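Local coordinates for heat-inducible transcription repressor hrcA homolog (Thermotoga maritima, PDB 1STZ), which probably represses class I heat shock genes, the grpE-dnaK-dnaJ and groELS operons, as a DNA-binding transcription regulator, at residues Met151-Ser163 with Val173-Glu185. Residues are numbered along the deposited sequence; the frame is centred on the assembly and turned at random.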
loop_
_atom_site.group_PDB
_atom_site.type_symbol
_atom_site.label_atom_id
_atom_site.label_comp_id
_atom_site.label_asym_id
_atom_site.label_seq_id
_atom_site.Cartn_x
_atom_site.Cartn_y
_atom_site.Cartn_z
ATOM N N MET A 151 30.351 -12.321 1.513
ATOM C CA MET A 151 30.427 -11.642 2.799
ATOM C C MET A 151 30.087 -12.608 3.932
ATOM O O MET A 151 29.083 -13.322 3.858
ATOM C CB MET A 151 29.457 -10.458 2.832
ATOM C CG MET A 151 29.746 -9.350 1.819
ATOM S SD MET A 151 28.513 -9.295 0.510
ATOM C CE MET A 151 29.112 -10.338 -0.538
ATOM N N LEU A 152 30.956 -12.655 4.940
ATOM C CA LEU A 152 30.683 -13.288 6.230
ATOM C C LEU A 152 30.824 -12.262 7.350
ATOM O O LEU A 152 31.929 -12.007 7.795
ATOM C CB LEU A 152 31.686 -14.393 6.511
ATOM C CG LEU A 152 31.673 -15.706 5.751
ATOM C CD1 LEU A 152 32.721 -16.602 6.373
ATOM C CD2 LEU A 152 30.324 -16.391 5.777
ATOM N N ILE A 153 29.717 -11.697 7.822
ATOM C CA ILE A 153 29.746 -10.613 8.822
ATOM C C ILE A 153 29.391 -11.070 10.248
ATOM O O ILE A 153 28.247 -11.370 10.522
ATOM C CB ILE A 153 28.757 -9.516 8.379
ATOM C CG1 ILE A 153 29.182 -8.939 7.022
ATOM C CG2 ILE A 153 28.667 -8.418 9.418
ATOM C CD1 ILE A 153 28.353 -9.408 5.907
ATOM N N PRO A 154 30.342 -11.116 11.169
ATOM C CA PRO A 154 29.996 -11.436 12.562
ATOM C C PRO A 154 29.201 -10.304 13.231
ATOM O O PRO A 154 29.754 -9.223 13.410
ATOM C CB PRO A 154 31.361 -11.623 13.254
ATOM C CG PRO A 154 32.405 -11.460 12.192
ATOM C CD PRO A 154 31.783 -10.879 10.988
ATOM N N VAL A 155 27.935 -10.546 13.571
ATOM C CA VAL A 155 27.131 -9.554 14.293
ATOM C C VAL A 155 27.254 -9.704 15.804
ATOM O O VAL A 155 27.109 -8.725 16.523
ATOM C CB VAL A 155 25.647 -9.549 13.869
ATOM C CG1 VAL A 155 25.523 -9.178 12.402
ATOM C CG2 VAL A 155 24.952 -10.883 14.146
ATOM N N SER A 156 27.536 -10.910 16.292
ATOM C CA SER A 156 27.903 -11.095 17.702
ATOM C C SER A 156 28.698 -12.384 17.899
ATOM O O SER A 156 29.064 -13.043 16.924
ATOM C CB SER A 156 26.650 -11.092 18.591
ATOM O OG SER A 156 25.836 -12.219 18.331
ATOM N N GLU A 157 28.972 -12.731 19.157
ATOM C CA GLU A 157 29.551 -14.029 19.503
ATOM C C GLU A 157 28.686 -15.166 18.953
ATOM O O GLU A 157 29.215 -16.182 18.506
ATOM C CB GLU A 157 29.693 -14.191 21.028
ATOM C CG GLU A 157 30.932 -13.538 21.633
ATOM C CD GLU A 157 30.966 -13.604 23.158
ATOM O OE1 GLU A 157 29.890 -13.543 23.793
ATOM O OE2 GLU A 157 32.072 -13.713 23.733
ATOM N N ASP A 158 27.365 -14.979 18.973
ATOM C CA ASP A 158 26.411 -16.038 18.641
ATOM C C ASP A 158 25.967 -16.097 17.186
ATOM O O ASP A 158 25.505 -17.137 16.737
ATOM C CB ASP A 158 25.161 -15.903 19.514
ATOM C CG ASP A 158 25.478 -15.940 20.989
ATOM O OD1 ASP A 158 26.405 -16.681 21.384
ATOM O OD2 ASP A 158 24.861 -15.253 21.828
ATOM N N TYR A 159 26.101 -14.997 16.447
ATOM C CA TYR A 159 25.499 -14.905 15.121
ATOM C C TYR A 159 26.428 -14.381 14.029
ATOM O O TYR A 159 27.257 -13.515 14.251
ATOM C CB TYR A 159 24.238 -14.036 15.192
ATOM C CG TYR A 159 23.195 -14.543 16.168
ATOM C CD1 TYR A 159 22.917 -13.855 17.347
ATOM C CD2 TYR A 159 22.492 -15.713 15.915
ATOM C CE1 TYR A 159 21.963 -14.322 18.244
ATOM C CE2 TYR A 159 21.541 -16.187 16.807
ATOM C CZ TYR A 159 21.277 -15.487 17.961
ATOM O OH TYR A 159 20.333 -15.960 18.837
ATOM N N LEU A 160 26.233 -14.911 12.834
ATOM C CA LEU A 160 26.988 -14.551 11.643
ATOM C C LEU A 160 26.005 -14.297 10.517
ATOM O O LEU A 160 25.030 -15.022 10.399
ATOM C CB LEU A 160 27.881 -15.733 11.256
ATOM C CG LEU A 160 29.072 -15.522 10.325
ATOM C CD1 LEU A 160 30.175 -16.542 10.632
ATOM C CD2 LEU A 160 28.665 -15.624 8.878
ATOM N N ILE A 161 26.246 -13.297 9.677
ATOM C CA ILE A 161 25.431 -13.134 8.485
ATOM C C ILE A 161 26.232 -13.402 7.218
ATOM O O ILE A 161 27.239 -12.759 6.950
ATOM C CB ILE A 161 24.742 -11.740 8.439
ATOM C CG1 ILE A 161 23.708 -11.638 9.564
ATOM C CG2 ILE A 161 24.046 -11.551 7.103
ATOM C CD1 ILE A 161 23.166 -10.248 9.792
ATOM N N PHE A 162 25.773 -14.388 6.452
ATOM C CA PHE A 162 26.367 -14.740 5.177
ATOM C C PHE A 162 25.534 -14.128 4.067
ATOM O O PHE A 162 24.324 -14.029 4.185
ATOM C CB PHE A 162 26.427 -16.268 5.018
ATOM C CG PHE A 162 26.663 -16.729 3.600
ATOM C CD1 PHE A 162 27.950 -16.803 3.079
ATOM C CD2 PHE A 162 25.599 -17.106 2.792
ATOM C CE1 PHE A 162 28.164 -17.239 1.772
ATOM C CE2 PHE A 162 25.813 -17.527 1.503
ATOM C CZ PHE A 162 27.100 -17.593 0.991
ATOM N N SER A 163 26.187 -13.751 2.978
ATOM C CA SER A 163 25.508 -13.362 1.749
ATOM C C SER A 163 26.491 -13.299 0.593
ATOM O O SER A 163 27.695 -13.395 0.782
ATOM C CB SER A 163 24.802 -12.010 1.891
ATOM O OG SER A 163 25.690 -11.023 2.377
ATOM N N VAL A 173 20.932 -14.110 1.591
ATOM C CA VAL A 173 21.175 -13.575 2.916
ATOM C C VAL A 173 20.684 -14.558 3.977
ATOM O O VAL A 173 19.515 -14.934 4.008
ATOM C CB VAL A 173 20.544 -12.179 3.118
ATOM C CG1 VAL A 173 21.103 -11.532 4.362
ATOM C CG2 VAL A 173 20.849 -11.294 1.947
ATOM N N THR A 174 21.587 -14.957 4.864
ATOM C CA THR A 174 21.326 -16.064 5.769
ATOM C C THR A 174 22.050 -15.865 7.078
ATOM O O THR A 174 23.261 -15.975 7.121
ATOM C CB THR A 174 21.812 -17.381 5.146
ATOM O OG1 THR A 174 21.176 -17.602 3.882
ATOM C CG2 THR A 174 21.379 -18.572 6.008
ATOM N N PRO A 175 21.329 -15.559 8.147
ATOM C CA PRO A 175 21.927 -15.537 9.480
ATOM C C PRO A 175 22.263 -16.960 9.921
ATOM O O PRO A 175 21.512 -17.867 9.615
ATOM C CB PRO A 175 20.817 -14.946 10.352
ATOM C CG PRO A 175 19.877 -14.365 9.427
ATOM C CD PRO A 175 19.909 -15.184 8.180
ATOM N N ILE A 176 23.371 -17.132 10.626
ATOM C CA ILE A 176 23.889 -18.445 11.013
ATOM C C ILE A 176 24.223 -18.432 12.501
ATOM O O ILE A 176 24.791 -17.463 12.988
ATOM C CB ILE A 176 25.164 -18.772 10.200
ATOM C CG1 ILE A 176 24.857 -18.817 8.702
ATOM C CG2 ILE A 176 25.754 -20.098 10.618
ATOM C CD1 ILE A 176 26.095 -18.634 7.850
ATOM N N LYS A 177 23.856 -19.493 13.220
ATOM C CA LYS A 177 24.327 -19.716 14.593
ATOM C C LYS A 177 25.792 -20.119 14.607
ATOM O O LYS A 177 26.232 -20.933 13.804
ATOM C CB LYS A 177 23.563 -20.855 15.265
ATOM C CG LYS A 177 22.103 -20.591 15.562
ATOM C CD LYS A 177 21.608 -21.535 16.655
ATOM C CE LYS A 177 20.173 -21.249 17.028
ATOM N NZ LYS A 177 19.590 -22.344 17.845
ATOM N N THR A 178 26.538 -19.560 15.549
ATOM C CA THR A 178 27.874 -20.047 15.860
ATOM C C THR A 178 28.075 -20.126 17.370
ATOM O O THR A 178 28.176 -19.097 18.039
ATOM C CB THR A 178 28.944 -19.143 15.242
ATOM O OG1 THR A 178 28.711 -18.977 13.843
ATOM C CG2 THR A 178 30.297 -19.810 15.312
ATOM N N GLN A 179 28.142 -21.344 17.906
ATOM C CA GLN A 179 28.449 -21.551 19.332
ATOM C C GLN A 179 29.951 -21.615 19.630
ATOM O O GLN A 179 30.350 -21.577 20.804
ATOM C CB GLN A 179 27.767 -22.822 19.862
ATOM C CG GLN A 179 26.246 -22.904 19.600
ATOM C CD GLN A 179 25.431 -21.852 20.356
ATOM O OE1 GLN A 179 24.612 -21.152 19.754
ATOM N NE2 GLN A 179 25.634 -21.760 21.671
ATOM N N GLU A 180 30.779 -21.730 18.587
ATOM C CA GLU A 180 32.244 -21.666 18.749
ATOM C C GLU A 180 32.901 -20.781 17.677
ATOM O O GLU A 180 32.698 -20.985 16.480
ATOM C CB GLU A 180 32.862 -23.072 18.721
ATOM C CG GLU A 180 32.587 -23.924 19.959
ATOM C CD GLU A 180 33.438 -23.543 21.160
ATOM O OE1 GLU A 180 34.341 -24.327 21.532
ATOM O OE2 GLU A 180 33.205 -22.465 21.750
ATOM N N ARG A 181 33.695 -19.812 18.127
ATOM C CA ARG A 181 34.339 -18.834 17.245
ATOM C C ARG A 181 35.463 -19.436 16.391
ATOM O O ARG A 181 36.428 -19.999 16.922
ATOM C CB ARG A 181 34.910 -17.663 18.074
ATOM C CG ARG A 181 35.149 -16.386 17.262
ATOM C CD ARG A 181 35.870 -15.252 18.027
ATOM N NE ARG A 181 34.964 -14.391 18.803
ATOM C CZ ARG A 181 34.048 -13.557 18.287
ATOM N NH1 ARG A 181 33.875 -13.435 16.967
ATOM N NH2 ARG A 181 33.285 -12.839 19.109
ATOM N N LEU A 182 35.323 -19.318 15.071
ATOM C CA LEU A 182 36.421 -19.540 14.128
ATOM C C LEU A 182 36.892 -18.168 13.646
ATOM O O LEU A 182 36.262 -17.155 13.956
ATOM C CB LEU A 182 35.966 -20.398 12.948
ATOM C CG LEU A 182 35.175 -21.667 13.284
ATOM C CD1 LEU A 182 34.626 -22.312 12.009
ATOM C CD2 LEU A 182 36.018 -22.658 14.068
ATOM N N ASN A 183 38.000 -18.126 12.908
ATOM C CA ASN A 183 38.520 -16.863 12.384
ATOM C C ASN A 183 37.752 -16.496 11.119
ATOM O O ASN A 183 37.988 -17.058 10.046
ATOM C CB ASN A 183 40.027 -16.951 12.120
ATOM C CG ASN A 183 40.677 -15.578 11.991
ATOM O OD1 ASN A 183 40.200 -14.713 11.244
ATOM N ND2 ASN A 183 41.765 -15.373 12.715
ATOM N N TRP A 184 36.806 -15.569 11.260
ATOM C CA TRP A 184 35.835 -15.306 10.207
ATOM C C TRP A 184 36.425 -14.477 9.070
ATOM O O TRP A 184 36.080 -14.682 7.916
ATOM C CB TRP A 184 34.571 -14.651 10.792
ATOM C CG TRP A 184 33.925 -15.504 11.845
ATOM C CD1 TRP A 184 33.763 -15.199 13.165
ATOM C CD2 TRP A 184 33.389 -16.823 11.672
ATOM N NE1 TRP A 184 33.161 -16.245 13.824
ATOM C CE2 TRP A 184 32.911 -17.251 12.927
ATOM C CE3 TRP A 184 33.260 -17.687 10.578
ATOM C CZ2 TRP A 184 32.325 -18.498 13.121
ATOM C CZ3 TRP A 184 32.662 -18.924 10.767
ATOM C CH2 TRP A 184 32.204 -19.316 12.030
ATOM N N GLU A 185 37.319 -13.549 9.393
ATOM C CA GLU A 185 37.976 -12.733 8.364
ATOM C C GLU A 185 38.781 -13.589 7.370
ATOM O O GLU A 185 38.792 -13.320 6.166
ATOM C CB GLU A 185 38.902 -11.692 9.007
ATOM C CG GLU A 185 39.073 -10.446 8.149
ATOM C CD GLU A 185 39.861 -9.351 8.837
ATOM O OE1 GLU A 185 40.808 -9.663 9.583
ATOM O OE2 GLU A 185 39.514 -8.170 8.628
#
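A methyl group of Leu160 sits over the six-membered ring of Trp184. Its CD1 lies 3.3 Å from the centroid of that ring, 12° off the ring normal, a CH-pi contact at close range. Leu160 CG stands anti to the backbone N (chi1 -162°), and chi2 then sends CD1 onto the ring and CD2 to Ile176 CD1, 4.1 Å away. On the opposite face of the indole, toward the rim, lies Leu182 O, 3.2 Å above the plane, so a methyl and a carbonyl flank the ring. Pro154 slides past Trp184, its CG 4.1 Å from CD1 of the indole. Phe216 meets the same ring from helix 215-224.

Beneath Trp184, strands 159-163 and 173-177 pair antiparallel, their axes 153° apart. Leu160 and Ile176 exchange two backbone bonds, as do Phe162 and Thr174. Thr178 N adds a nearly straight bond to Asp158 O (2.9 Å), just beyond the end of strand 173-177. Ile176 CD1 reaches the CB of Phe162 at 3.7 Å. Leu160, Phe162, Thr174 and Ile176 lie on one face of the sheet, and Trp184 packs on Leu160 there. Ser156 OG accepts from Asp158 N in an ST turn between strands 151-154 and 159-163. Strand 173-177, outermost within its chain, also makes backbone hydrogen bonds with the second subunit at Pro175 and Lys177.

An alanine in place of Trp184 removes the ring under Leu160 CD1 and would probably open a gap between the sheet and the start of helix 184-195. At the loop end, Glu157 OE2 stays 4.9 Å from Arg181 NH2, too far for a salt bridge, though their opposite charges may still attract weakly. The chemistry implies that Trp184 joins the helix start to the sheet through apolar and CH-pi contacts, Glu188 of the helix adds a hydrogen bond to Leu152 N, and backbone bonds fix the strand register.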